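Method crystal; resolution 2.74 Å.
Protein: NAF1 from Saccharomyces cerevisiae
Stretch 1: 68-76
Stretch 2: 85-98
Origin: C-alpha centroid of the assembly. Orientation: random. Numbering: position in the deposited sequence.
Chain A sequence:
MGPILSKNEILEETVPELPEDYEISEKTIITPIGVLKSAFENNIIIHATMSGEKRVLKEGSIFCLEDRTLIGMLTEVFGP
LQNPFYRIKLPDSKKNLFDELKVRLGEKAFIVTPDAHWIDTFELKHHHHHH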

# COMPACT_ATOMS: atom_id res chain seq x y z
N ARG A 68 -18.38 -7.35 10.47
CA ARG A 68 -18.31 -8.56 9.68
C ARG A 68 -18.44 -8.40 8.14
O ARG A 68 -18.72 -9.35 7.42
CB ARG A 68 -19.24 -9.60 10.23
CG ARG A 68 -18.72 -10.28 11.46
CD ARG A 68 -19.81 -10.79 12.31
NE ARG A 68 -19.43 -10.73 13.72
CZ ARG A 68 -18.81 -11.72 14.38
NH1 ARG A 68 -18.46 -12.82 13.73
NH2 ARG A 68 -18.50 -11.61 15.68
N THR A 69 -18.17 -7.19 7.66
CA THR A 69 -18.05 -6.94 6.26
C THR A 69 -16.77 -7.65 5.86
O THR A 69 -15.69 -7.38 6.37
CB THR A 69 -17.97 -5.46 5.94
OG1 THR A 69 -19.22 -4.84 6.24
CG2 THR A 69 -17.69 -5.31 4.48
N LEU A 70 -16.90 -8.59 4.95
CA LEU A 70 -15.80 -9.39 4.53
C LEU A 70 -14.84 -8.63 3.59
O LEU A 70 -15.31 -8.16 2.52
CB LEU A 70 -16.36 -10.57 3.80
CG LEU A 70 -15.34 -11.19 2.81
CD1 LEU A 70 -14.48 -12.15 3.59
CD2 LEU A 70 -15.91 -11.93 1.51
N ILE A 71 -13.53 -8.56 3.95
CA ILE A 71 -12.56 -7.92 3.11
C ILE A 71 -11.98 -8.88 2.08
O ILE A 71 -12.12 -8.78 0.85
CB ILE A 71 -11.46 -7.37 3.87
CG1 ILE A 71 -11.99 -6.25 4.81
CG2 ILE A 71 -10.42 -6.89 2.82
CD1 ILE A 71 -10.94 -5.58 5.62
N GLY A 72 -11.34 -9.89 2.58
CA GLY A 72 -10.91 -10.96 1.66
C GLY A 72 -9.69 -11.69 2.25
O GLY A 72 -9.41 -11.73 3.47
N MSE A 73 -8.96 -12.34 1.38
CA MSE A 73 -8.03 -13.34 1.87
C MSE A 73 -6.64 -12.84 1.72
O MSE A 73 -6.33 -12.10 0.76
CB MSE A 73 -8.08 -14.48 0.99
CG MSE A 73 -7.60 -15.63 1.67
SE MSE A 73 -9.37 -16.26 1.47
CE MSE A 73 -9.28 -18.07 1.00
N LEU A 74 -5.77 -13.21 2.64
CA LEU A 74 -4.39 -12.63 2.63
C LEU A 74 -3.62 -12.91 1.35
O LEU A 74 -3.58 -14.01 0.81
CB LEU A 74 -3.56 -13.24 3.73
CG LEU A 74 -2.11 -12.75 3.81
CD1 LEU A 74 -2.14 -11.31 4.26
CD2 LEU A 74 -1.41 -13.44 4.87
N THR A 75 -2.96 -11.93 0.80
CA THR A 75 -2.35 -12.19 -0.48
C THR A 75 -0.88 -12.04 -0.31
O THR A 75 -0.10 -12.82 -0.80
CB THR A 75 -2.69 -11.13 -1.53
OG1 THR A 75 -4.10 -11.03 -1.70
CG2 THR A 75 -2.12 -11.51 -2.90
N GLU A 76 -0.50 -10.98 0.37
CA GLU A 76 0.88 -10.78 0.69
C GLU A 76 1.14 -10.05 2.00
O GLU A 76 0.43 -9.09 2.41
CB GLU A 76 1.49 -9.97 -0.39
CG GLU A 76 2.94 -9.79 -0.28
CD GLU A 76 3.53 -8.77 -1.32
OE1 GLU A 76 2.79 -8.09 -2.07
OE2 GLU A 76 4.76 -8.56 -1.44
N PHE A 85 2.64 -5.14 7.01
CA PHE A 85 1.47 -4.67 6.27
C PHE A 85 0.93 -5.84 5.53
O PHE A 85 1.74 -6.62 5.00
CB PHE A 85 1.86 -3.74 5.15
CG PHE A 85 2.32 -2.39 5.60
CD1 PHE A 85 3.66 -2.08 5.56
CD2 PHE A 85 1.45 -1.45 6.01
CE1 PHE A 85 4.14 -0.81 5.95
CE2 PHE A 85 1.89 -0.20 6.46
CZ PHE A 85 3.22 0.15 6.43
N TYR A 86 -0.40 -5.96 5.48
CA TYR A 86 -1.00 -7.07 4.84
C TYR A 86 -1.61 -6.56 3.57
O TYR A 86 -2.23 -5.50 3.55
CB TYR A 86 -2.02 -7.63 5.74
CG TYR A 86 -1.45 -8.08 7.03
CD1 TYR A 86 -2.01 -7.68 8.25
CD2 TYR A 86 -0.33 -8.89 7.07
CE1 TYR A 86 -1.48 -8.09 9.47
CE2 TYR A 86 0.16 -9.36 8.26
CZ TYR A 86 -0.40 -8.95 9.48
OH TYR A 86 0.16 -9.44 10.68
N ARG A 87 -1.42 -7.27 2.47
CA ARG A 87 -2.08 -6.88 1.24
C ARG A 87 -3.09 -7.92 0.78
O ARG A 87 -2.73 -9.14 0.64
CB ARG A 87 -1.02 -6.68 0.22
CG ARG A 87 -1.43 -6.16 -1.13
CD ARG A 87 -0.17 -6.37 -2.05
NE ARG A 87 -0.62 -6.95 -3.28
CZ ARG A 87 -0.08 -7.97 -3.92
NH1 ARG A 87 1.01 -8.59 -3.52
NH2 ARG A 87 -0.63 -8.35 -5.07
N ILE A 88 -4.34 -7.46 0.57
CA ILE A 88 -5.45 -8.33 0.10
C ILE A 88 -5.80 -7.86 -1.30
O ILE A 88 -6.25 -6.75 -1.48
CB ILE A 88 -6.68 -8.26 1.01
CG1 ILE A 88 -6.39 -8.83 2.38
CG2 ILE A 88 -7.77 -9.15 0.43
CD1 ILE A 88 -6.34 -7.89 3.40
N LYS A 89 -5.53 -8.67 -2.29
CA LYS A 89 -5.90 -8.33 -3.61
C LYS A 89 -7.25 -8.86 -3.96
O LYS A 89 -7.38 -10.07 -3.92
CB LYS A 89 -4.93 -8.99 -4.53
CG LYS A 89 -5.30 -8.93 -5.97
CD LYS A 89 -5.13 -7.56 -6.55
CE LYS A 89 -5.01 -7.75 -8.06
NZ LYS A 89 -4.73 -6.52 -8.84
N LEU A 90 -8.24 -7.98 -4.26
CA LEU A 90 -9.58 -8.40 -4.64
C LEU A 90 -9.61 -8.72 -6.17
O LEU A 90 -8.87 -8.13 -6.96
CB LEU A 90 -10.59 -7.35 -4.29
CG LEU A 90 -10.69 -6.98 -2.83
CD1 LEU A 90 -11.68 -5.87 -2.65
CD2 LEU A 90 -11.09 -8.12 -2.00
N PRO A 91 -10.44 -9.69 -6.60
CA PRO A 91 -10.62 -9.94 -8.04
C PRO A 91 -11.48 -8.84 -8.66
O PRO A 91 -12.09 -8.04 -7.91
CB PRO A 91 -11.38 -11.27 -8.05
CG PRO A 91 -12.09 -11.36 -6.77
CD PRO A 91 -11.25 -10.61 -5.77
N ASP A 92 -11.54 -8.81 -9.98
CA ASP A 92 -12.41 -7.86 -10.70
C ASP A 92 -13.88 -7.90 -10.38
O ASP A 92 -14.57 -6.89 -10.47
CB ASP A 92 -12.30 -8.12 -12.17
CG ASP A 92 -10.99 -7.72 -12.70
OD1 ASP A 92 -10.00 -7.88 -11.95
OD2 ASP A 92 -10.96 -7.23 -13.86
N SER A 93 -14.38 -9.09 -10.09
CA SER A 93 -15.78 -9.26 -9.79
C SER A 93 -16.15 -8.57 -8.47
O SER A 93 -17.34 -8.30 -8.21
CB SER A 93 -16.10 -10.76 -9.75
OG SER A 93 -15.11 -11.47 -9.02
N LYS A 94 -15.12 -8.23 -7.69
CA LYS A 94 -15.35 -7.59 -6.41
C LYS A 94 -15.08 -6.08 -6.34
O LYS A 94 -14.92 -5.53 -5.28
CB LYS A 94 -14.68 -8.39 -5.30
CG LYS A 94 -15.47 -9.70 -5.01
CD LYS A 94 -15.59 -9.91 -3.48
CE LYS A 94 -15.60 -11.41 -3.05
NZ LYS A 94 -14.62 -11.61 -1.88
N LYS A 95 -15.13 -5.43 -7.49
CA LYS A 95 -15.14 -3.98 -7.58
C LYS A 95 -16.12 -3.23 -6.65
O LYS A 95 -15.74 -2.21 -6.07
CB LYS A 95 -15.41 -3.56 -9.02
CG LYS A 95 -14.50 -2.41 -9.40
CD LYS A 95 -15.27 -1.38 -10.28
CE LYS A 95 -14.75 -1.42 -11.71
NZ LYS A 95 -15.16 -0.36 -12.70
N ASN A 96 -17.35 -3.71 -6.54
CA ASN A 96 -18.32 -3.06 -5.67
C ASN A 96 -17.85 -3.06 -4.20
O ASN A 96 -18.11 -2.11 -3.42
CB ASN A 96 -19.70 -3.67 -5.84
CG ASN A 96 -20.38 -3.23 -7.13
OD1 ASN A 96 -21.58 -3.48 -7.33
ND2 ASN A 96 -19.64 -2.54 -8.01
N LEU A 97 -17.13 -4.11 -3.84
CA LEU A 97 -16.68 -4.30 -2.49
C LEU A 97 -15.48 -3.39 -2.25
O LEU A 97 -15.38 -2.76 -1.19
CB LEU A 97 -16.35 -5.78 -2.26
CG LEU A 97 -15.76 -6.00 -0.88
CD1 LEU A 97 -16.80 -5.77 0.17
CD2 LEU A 97 -15.08 -7.38 -0.71
N PHE A 98 -14.60 -3.34 -3.25
CA PHE A 98 -13.46 -2.45 -3.27
C PHE A 98 -13.85 -0.99 -3.01
O PHE A 98 -13.28 -0.39 -2.14
CB PHE A 98 -12.67 -2.58 -4.60
CG PHE A 98 -11.50 -1.62 -4.72
CD1 PHE A 98 -10.31 -1.90 -4.08
CD2 PHE A 98 -11.62 -0.40 -5.40
CE1 PHE A 98 -9.26 -1.04 -4.15
CE2 PHE A 98 -10.56 0.49 -5.46
CZ PHE A 98 -9.38 0.17 -4.85

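The two stretches cross rather than run side by side: strand 70-73 lies at 97° to strand 85-89, with a closest approach of 6.4 Å between their axes, and true sheet pairing comes only at the end of stretch 1. Before that, the contact is made by packing. Thr69 touches the far end of stretch 2 lightly, its CG2 4.4 Å from Leu97 CD1. At Leu70 both backbone and side chain meet stretch 2, Leu70 O lying 3.3 Å from Leu97 CD2 and Leu70 CD2 3.6 Å from Lys94 NZ. Leu97 CD2 also lies 3.6 Å from Ile71 O, so one helix methyl sits near two successive carbonyls. Ile71 adds an apolar pairing, CG2 to Ile88 CG2 at 4.2 Å, while its own O lies 3.1 Å from Leu90 CD2.

Gly72 is the clearest rule in the contact. Its phi/psi of 154/-159 would jam a CB against the preceding carbonyl, and that CB would also stand 3.1 Å from Ile88 CG2 and 3.3 Å from Leu90 CD2. Backbone shape and close packing therefore both call for glycine. Met73, present as selenomethionine, directs its CA-to-CB bond away from stretch 2; its O lies 3.3 Å from Ile88 CG2. Leu74 also starts away, yet its end returns to place CD1 4.0 Å from Tyr86 CB.

Polar chemistry begins at Thr75. Arg87 O accepts from both Thr75 N (2.8 Å) and Glu76 N (2.9 Å), while Thr75 OG1 accepts a nearly straight hydrogen bond from Lys89 N at 2.8 Å; a side-chain oxygen thus takes up a strand amide, next to the Glu76-Arg87 bridge. Glu76 and Arg87 form an antiparallel hydrogen-bonded pair, completed by Arg87 N to Glu76 O at 2.6 Å. Their side chains share a sheet face, which lets Arg87 NH1 reach Glu76 OE1 in a salt bridge modeled at a very short 2.3 Å. Thr75 CG2 lies over one face of that guanidinium, 4.1 Å from Arg87 NH2.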